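Local coordinates for 5' nucleotidase family protein (Staphylococcus aureus subsp. aureus, PDB 4Q7F) that belongs to the 5'-nucleotidase family, pairing a calcineurin-like phosphoesterase domain that holds manganese and magnesium with a C-terminal 5'-nucleotidase domain, at residues F112-L123 against I135-T143. Residues are numbered along the deposited sequence; the frame is centred on the assembly and turned at random.
Sequences FNYGLPYLKDTL and IYENDSTLT
L142 meets F112, L116, L119 and K120 where the beta-hairpin 135-141 and the two residues after it lie against helix 116-125 and the turn before it in the calcineurin-like phosphoesterase domain. The hairpin closes through a type II' turn from E137 to S140, held by E137 N to S140 O at 2.7 Å, and strand 179-181 pairs with 135-137 on the side away from 140-141, making a three-stranded antiparallel sheet.

Apolar contacts make up most of the interface. The two methyls of L142 divide the work: CD2 comes up at the edge of the F112 ring, near its plane, 3.7 Å from CE1, while CD1 lies 4.1 Å from L116 CD1 and also reaches the aliphatic CE of K120. With CG anti to the backbone N (chi1 167°), the L142 branch point is carried out from the end of the hairpin toward the helix. I135 CD1 approaches the same ring obliquely, 3.9 Å from F112 CZ. From within the helix, L119 CD2 sits over one face of F112, offset toward the rim, so this ring is held both on a face and at its outer end. Farther along the helix, L123 CD1 touches T143 CG2 at 4.0 Å. L179 of the neighbouring strand packs on F112, L116 and E137.

F112 comes three residues after N109, a magnesium ligand, and its side chain lies about 9 Å from that ion, so the contact borders the segment that leaves the metal site.

The polar contact lies at the partly exposed margin. K120 and E137 extend from opposite directions and form a salt bridge, its flank lined by L116 CD2, which is 3.8 Å from E137 OE2. The modelled K120 NZ to E137 OE2 separation, 2.4 Å, is very short and its exact value doubtful.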
ATOM      1  N   PHE A 112       9.462   2.255   4.209  1.00 21.54           N
ATOM      2  CA  PHE A 112      10.765   2.158   3.565  1.00 22.36           C
ATOM      3  C   PHE A 112      10.839   2.869   2.195  1.00 22.90           C
ATOM      4  O   PHE A 112      11.930   3.054   1.663  1.00 23.55           O
ATOM      5  CB  PHE A 112      11.141   0.668   3.410  1.00 23.02           C
ATOM      6  CG  PHE A 112      11.257  -0.061   4.730  1.00 22.57           C
ATOM      7  CD1 PHE A 112      12.472  -0.095   5.419  1.00 23.12           C
ATOM      8  CD2 PHE A 112      10.146  -0.691   5.302  1.00 22.43           C
ATOM      9  CE1 PHE A 112      12.587  -0.757   6.632  1.00 22.75           C
ATOM     10  CE2 PHE A 112      10.249  -1.337   6.532  1.00 21.72           C
ATOM     11  CZ  PHE A 112      11.478  -1.392   7.182  1.00 22.70           C
ATOM     12  N   ASN A 113       9.684   3.274   1.649  1.00 21.68           N
ATOM     13  CA  ASN A 113       9.584   3.893   0.326  1.00 22.16           C
ATOM     14  C   ASN A 113      10.498   5.072   0.055  1.00 23.66           C
ATOM     15  O   ASN A 113      10.776   5.350  -1.092  1.00 23.63           O
ATOM     16  CB  ASN A 113       8.147   4.407   0.048  1.00 21.21           C
ATOM     17  CG  ASN A 113       7.156   3.309  -0.358  1.00 20.43           C
ATOM     18  OD1 ASN A 113       6.005   3.626  -0.686  1.00 19.74           O
ATOM     19  ND2 ASN A 113       7.587   2.049  -0.379  1.00 19.62           N
ATOM     20  N   TYR A 114      10.909   5.799   1.085  1.00 24.43           N
ATOM     21  CA  TYR A 114      11.751   6.975   0.878  1.00 26.36           C
ATOM     22  C   TYR A 114      13.177   6.800   1.376  1.00 27.64           C
ATOM     23  O   TYR A 114      13.907   7.782   1.525  1.00 29.95           O
ATOM     24  CB  TYR A 114      11.125   8.185   1.580  1.00 28.53           C
ATOM     25  CG  TYR A 114       9.731   8.544   1.100  1.00 28.71           C
ATOM     26  CD1 TYR A 114       9.520   9.004  -0.192  1.00 29.07           C
ATOM     27  CD2 TYR A 114       8.634   8.446   1.949  1.00 28.81           C
ATOM     28  CE1 TYR A 114       8.259   9.348  -0.631  1.00 30.05           C
ATOM     29  CE2 TYR A 114       7.362   8.789   1.525  1.00 29.26           C
ATOM     30  CZ  TYR A 114       7.177   9.244   0.241  1.00 30.94           C
ATOM     31  OH  TYR A 114       5.906   9.596  -0.177  1.00 32.21           O
ATOM     32  N   GLY A 115      13.583   5.562   1.635  1.00 27.04           N
ATOM     33  CA  GLY A 115      14.932   5.294   2.108  1.00 27.41           C
ATOM     34  C   GLY A 115      15.034   5.035   3.598  1.00 27.67           C
ATOM     35  O   GLY A 115      14.197   5.485   4.385  1.00 25.97           O
ATOM     36  N   LEU A 116      16.095   4.325   3.991  1.00 27.52           N
ATOM     37  CA  LEU A 116      16.279   3.962   5.369  1.00 28.16           C
ATOM     38  C   LEU A 116      16.599   5.157   6.273  1.00 29.10           C
ATOM     39  O   LEU A 116      16.070   5.225   7.376  1.00 28.35           O
ATOM     40  CB  LEU A 116      17.320   2.847   5.500  1.00 28.97           C
ATOM     41  CG  LEU A 116      17.328   2.122   6.845  1.00 29.63           C
ATOM     42  CD1 LEU A 116      15.957   1.527   7.126  1.00 28.93           C
ATOM     43  CD2 LEU A 116      18.407   1.031   6.885  1.00 31.05           C
ATOM     44  N   PRO A 117      17.461   6.102   5.817  1.00 30.41           N
ATOM     45  CA  PRO A 117      17.760   7.277   6.634  1.00 30.64           C
ATOM     46  C   PRO A 117      16.524   8.139   6.927  1.00 29.21           C
ATOM     47  O   PRO A 117      16.390   8.675   8.030  1.00 28.88           O
ATOM     48  CB  PRO A 117      18.775   8.065   5.786  1.00 31.65           C
ATOM     49  CG  PRO A 117      19.390   7.062   4.897  1.00 32.71           C
ATOM     50  CD  PRO A 117      18.311   6.045   4.613  1.00 32.09           C
ATOM     51  N   TYR A 118      15.646   8.284   5.946  1.00 27.57           N
ATOM     52  CA  TYR A 118      14.417   9.038   6.131  1.00 27.73           C
ATOM     53  C   TYR A 118      13.576   8.346   7.225  1.00 26.59           C
ATOM     54  O   TYR A 118      13.114   8.994   8.147  1.00 25.10           O
ATOM     55  CB  TYR A 118      13.664   9.132   4.819  1.00 27.42           C
ATOM     56  CG  TYR A 118      12.434  10.006   4.852  1.00 26.84           C
ATOM     57  CD1 TYR A 118      12.531  11.393   4.714  1.00 28.02           C
ATOM     58  CD2 TYR A 118      11.175   9.447   4.972  1.00 25.47           C
ATOM     59  CE1 TYR A 118      11.396  12.184   4.721  1.00 27.23           C
ATOM     60  CE2 TYR A 118      10.050  10.220   4.962  1.00 25.73           C
ATOM     61  CZ  TYR A 118      10.159  11.586   4.848  1.00 26.03           C
ATOM     62  OH  TYR A 118       9.007  12.334   4.852  1.00 25.89           O
ATOM     63  N   LEU A 119      13.466   7.016   7.155  1.00 26.67           N
ATOM     64  CA  LEU A 119      12.718   6.250   8.159  1.00 25.92           C
ATOM     65  C   LEU A 119      13.344   6.378   9.553  1.00 27.31           C
ATOM     66  O   LEU A 119      12.648   6.702  10.529  1.00 24.10           O
ATOM     67  CB  LEU A 119      12.629   4.782   7.766  1.00 26.41           C
ATOM     68  CG  LEU A 119      11.902   3.875   8.763  1.00 26.86           C
ATOM     69  CD1 LEU A 119      10.497   4.395   9.065  1.00 27.71           C
ATOM     70  CD2 LEU A 119      11.849   2.444   8.260  1.00 26.69           C
ATOM     71  N   LYS A 120      14.654   6.142   9.644  1.00 29.42           N
ATOM     72  CA  LYS A 120      15.346   6.223  10.926  1.00 29.90           C
ATOM     73  C   LYS A 120      15.160   7.597  11.569  1.00 29.91           C
ATOM     74  O   LYS A 120      14.884   7.687  12.774  1.00 28.18           O
ATOM     75  CB  LYS A 120      16.836   5.890  10.791  1.00 33.10           C
ATOM     76  CG  LYS A 120      17.145   4.429  10.454  1.00 34.38           C
ATOM     77  CD  LYS A 120      18.642   4.181  10.532  1.00 36.84           C
ATOM     78  CE  LYS A 120      19.003   2.731  10.263  1.00 39.14           C
ATOM     79  NZ  LYS A 120      20.485   2.525  10.229  1.00 43.39           N
ATOM     80  N   ASP A 121      15.337   8.662  10.781  1.00 30.18           N
ATOM     81  CA  ASP A 121      15.126  10.035  11.273  1.00 31.45           C
ATOM     82  C   ASP A 121      13.685  10.214  11.809  1.00 30.13           C
ATOM     83  O   ASP A 121      13.450  10.876  12.829  1.00 29.56           O
ATOM     84  CB  ASP A 121      15.372  11.037  10.152  1.00 32.54           C
ATOM     85  CG  ASP A 121      15.111  12.454  10.577  1.00 34.13           C
ATOM     86  OD1 ASP A 121      15.858  12.959  11.439  1.00 36.19           O
ATOM     87  OD2 ASP A 121      14.148  13.077  10.044  1.00 34.83           O
ATOM     88  N   THR A 122      12.724   9.645  11.088  1.00 27.43           N
ATOM     89  CA  THR A 122      11.325   9.691  11.479  1.00 26.37           C
ATOM     90  C   THR A 122      11.125   9.014  12.850  1.00 26.42           C
ATOM     91  O   THR A 122      10.555   9.625  13.803  1.00 23.94           O
ATOM     92  CB  THR A 122      10.439   9.048  10.379  1.00 26.64           C
ATOM     93  OG1 THR A 122      10.491   9.866   9.205  1.00 27.39           O
ATOM     94  CG2 THR A 122       9.006   8.925  10.808  1.00 26.31           C
ATOM     95  N   LEU A 123      11.658   7.802  13.005  1.00 25.55           N
ATOM     96  CA  LEU A 123      11.486   7.094  14.267  1.00 25.80           C
ATOM     97  C   LEU A 123      12.040   7.852  15.462  1.00 26.68           C
ATOM     98  O   LEU A 123      11.461   7.793  16.544  1.00 24.85           O
ATOM     99  CB  LEU A 123      12.086   5.689  14.228  1.00 26.96           C
ATOM    100  CG  LEU A 123      11.521   4.769  13.128  1.00 26.81           C
ATOM    101  CD1 LEU A 123      12.087   3.359  13.240  1.00 28.28           C
ATOM    102  CD2 LEU A 123      10.021   4.740  13.184  1.00 26.95           C
ATOM    103  N   ILE A 135      12.234  -7.547  11.751  1.00 25.80           N
ATOM    104  CA  ILE A 135      13.054  -6.913  10.723  1.00 25.87           C
ATOM    105  C   ILE A 135      14.353  -6.559  11.397  1.00 27.80           C
ATOM    106  O   ILE A 135      14.382  -5.742  12.343  1.00 27.88           O
ATOM    107  CB  ILE A 135      12.426  -5.646  10.121  1.00 24.69           C
ATOM    108  CG1 ILE A 135      11.151  -5.998   9.365  1.00 23.86           C
ATOM    109  CG2 ILE A 135      13.413  -4.962   9.184  1.00 25.19           C
ATOM    110  CD1 ILE A 135      10.477  -4.824   8.681  1.00 23.10           C
ATOM    111  N   TYR A 136      15.428  -7.189  10.945  1.00 29.38           N
ATOM    112  CA  TYR A 136      16.747  -6.957  11.519  1.00 31.19           C
ATOM    113  C   TYR A 136      17.627  -6.095  10.641  1.00 31.51           C
ATOM    114  O   TYR A 136      17.582  -6.176   9.390  1.00 30.35           O
ATOM    115  CB  TYR A 136      17.456  -8.292  11.766  1.00 33.38           C
ATOM    116  CG  TYR A 136      17.070  -9.009  13.041  1.00 35.68           C
ATOM    117  CD1 TYR A 136      15.759  -9.410  13.288  1.00 35.85           C
ATOM    118  CD2 TYR A 136      18.041  -9.343  13.981  1.00 38.37           C
ATOM    119  CE1 TYR A 136      15.422 -10.082  14.462  1.00 36.51           C
ATOM    120  CE2 TYR A 136      17.717 -10.029  15.139  1.00 39.92           C
ATOM    121  CZ  TYR A 136      16.411 -10.395  15.378  1.00 39.37           C
ATOM    122  OH  TYR A 136      16.114 -11.075  16.547  1.00 42.62           O
ATOM    123  N   GLU A 137      18.424  -5.268  11.297  1.00 32.66           N
ATOM    124  CA  GLU A 137      19.425  -4.465  10.629  1.00 35.28           C
ATOM    125  C   GLU A 137      20.740  -5.012  11.194  1.00 38.79           C
ATOM    126  O   GLU A 137      21.033  -4.855  12.385  1.00 37.80           O
ATOM    127  CB  GLU A 137      19.257  -3.001  10.953  1.00 36.43           C
ATOM    128  CG  GLU A 137      20.273  -2.125  10.252  1.00 38.43           C
ATOM    129  CD  GLU A 137      20.230  -0.688  10.721  1.00 38.92           C
ATOM    130  OE1 GLU A 137      19.912  -0.429  11.898  1.00 42.44           O
ATOM    131  OE2 GLU A 137      20.565   0.186   9.919  1.00 40.92           O
ATOM    132  N   ASN A 138      21.520  -5.663  10.342  1.00 42.12           N
ATOM    133  CA  ASN A 138      22.741  -6.320  10.766  1.00 47.14           C
ATOM    134  C   ASN A 138      22.363  -7.425  11.775  1.00 48.66           C
ATOM    135  O   ASN A 138      21.530  -8.284  11.446  1.00 50.46           O
ATOM    136  CB  ASN A 138      23.800  -5.318  11.271  1.00 48.83           C
ATOM    137  CG  ASN A 138      24.285  -4.381  10.170  1.00 50.24           C
ATOM    138  OD1 ASN A 138      24.265  -4.722   8.981  1.00 51.52           O
ATOM    139  ND2 ASN A 138      24.738  -3.201  10.562  1.00 52.53           N
ATOM    140  N   ASP A 139      22.902  -7.386  12.987  0.60 47.96           N
ATOM    141  CA  ASP A 139      22.633  -8.450  13.948  0.60 49.72           C
ATOM    142  C   ASP A 139      21.707  -8.062  15.111  0.60 47.09           C
ATOM    143  O   ASP A 139      21.823  -8.592  16.208  0.60 50.17           O
ATOM    144  CB  ASP A 139      23.973  -9.026  14.449  0.60 52.08           C
ATOM    145  CG  ASP A 139      24.818  -9.601  13.313  0.60 52.70           C
ATOM    146  OD1 ASP A 139      24.251  -9.991  12.269  0.60 51.75           O
ATOM    147  OD2 ASP A 139      26.052  -9.672  13.466  0.60 58.47           O
ATOM    148  N   SER A 140      20.778  -7.144  14.857  1.00 44.57           N
ATOM    149  CA  SER A 140      19.787  -6.756  15.858  1.00 42.08           C
ATOM    150  C   SER A 140      18.568  -6.159  15.139  1.00 37.63           C
ATOM    151  O   SER A 140      18.598  -5.964  13.923  1.00 35.63           O
ATOM    152  CB  SER A 140      20.369  -5.769  16.877  1.00 43.88           C
ATOM    153  OG  SER A 140      20.625  -4.512  16.280  1.00 46.84           O
ATOM    154  N   THR A 141      17.501  -5.909  15.882  1.00 34.40           N
ATOM    155  CA  THR A 141      16.294  -5.344  15.298  1.00 33.25           C
ATOM    156  C   THR A 141      16.553  -3.919  14.806  1.00 32.15           C
ATOM    157  O   THR A 141      17.321  -3.176  15.405  1.00 31.57           O
ATOM    158  CB  THR A 141      15.108  -5.361  16.284  1.00 32.84           C
ATOM    159  OG1 THR A 141      15.478  -4.686  17.499  1.00 33.18           O
ATOM    160  CG2 THR A 141      14.690  -6.807  16.603  1.00 33.46           C
ATOM    161  N   LEU A 142      15.948  -3.579  13.677  1.00 31.77           N
ATOM    162  CA  LEU A 142      16.044  -2.233  13.115  1.00 31.09           C
ATOM    163  C   LEU A 142      15.548  -1.242  14.163  1.00 30.94           C
ATOM    164  O   LEU A 142      16.208  -0.244  14.436  1.00 30.25           O
ATOM    165  CB  LEU A 142      15.211  -2.134  11.836  1.00 30.13           C
ATOM    166  CG  LEU A 142      14.939  -0.733  11.282  1.00 29.61           C
ATOM    167  CD1 LEU A 142      16.214   0.037  10.976  1.00 30.33           C
ATOM    168  CD2 LEU A 142      14.058  -0.841  10.049  1.00 29.68           C
ATOM    169  N   THR A 143      14.380  -1.533  14.744  1.00 31.04           N
ATOM    170  CA  THR A 143      13.799  -0.696  15.813  1.00 30.92           C
ATOM    171  C   THR A 143      14.440  -1.031  17.147  1.00 31.57           C
ATOM    172  O   THR A 143      14.999  -2.123  17.325  1.00 31.64           O
ATOM    173  CB  THR A 143      12.268  -0.870  15.948  1.00 29.61           C
ATOM    174  OG1 THR A 143      11.916  -2.259  16.116  1.00 29.12           O
ATOM    175  CG2 THR A 143      11.567  -0.336  14.729  1.00 28.99           C
TER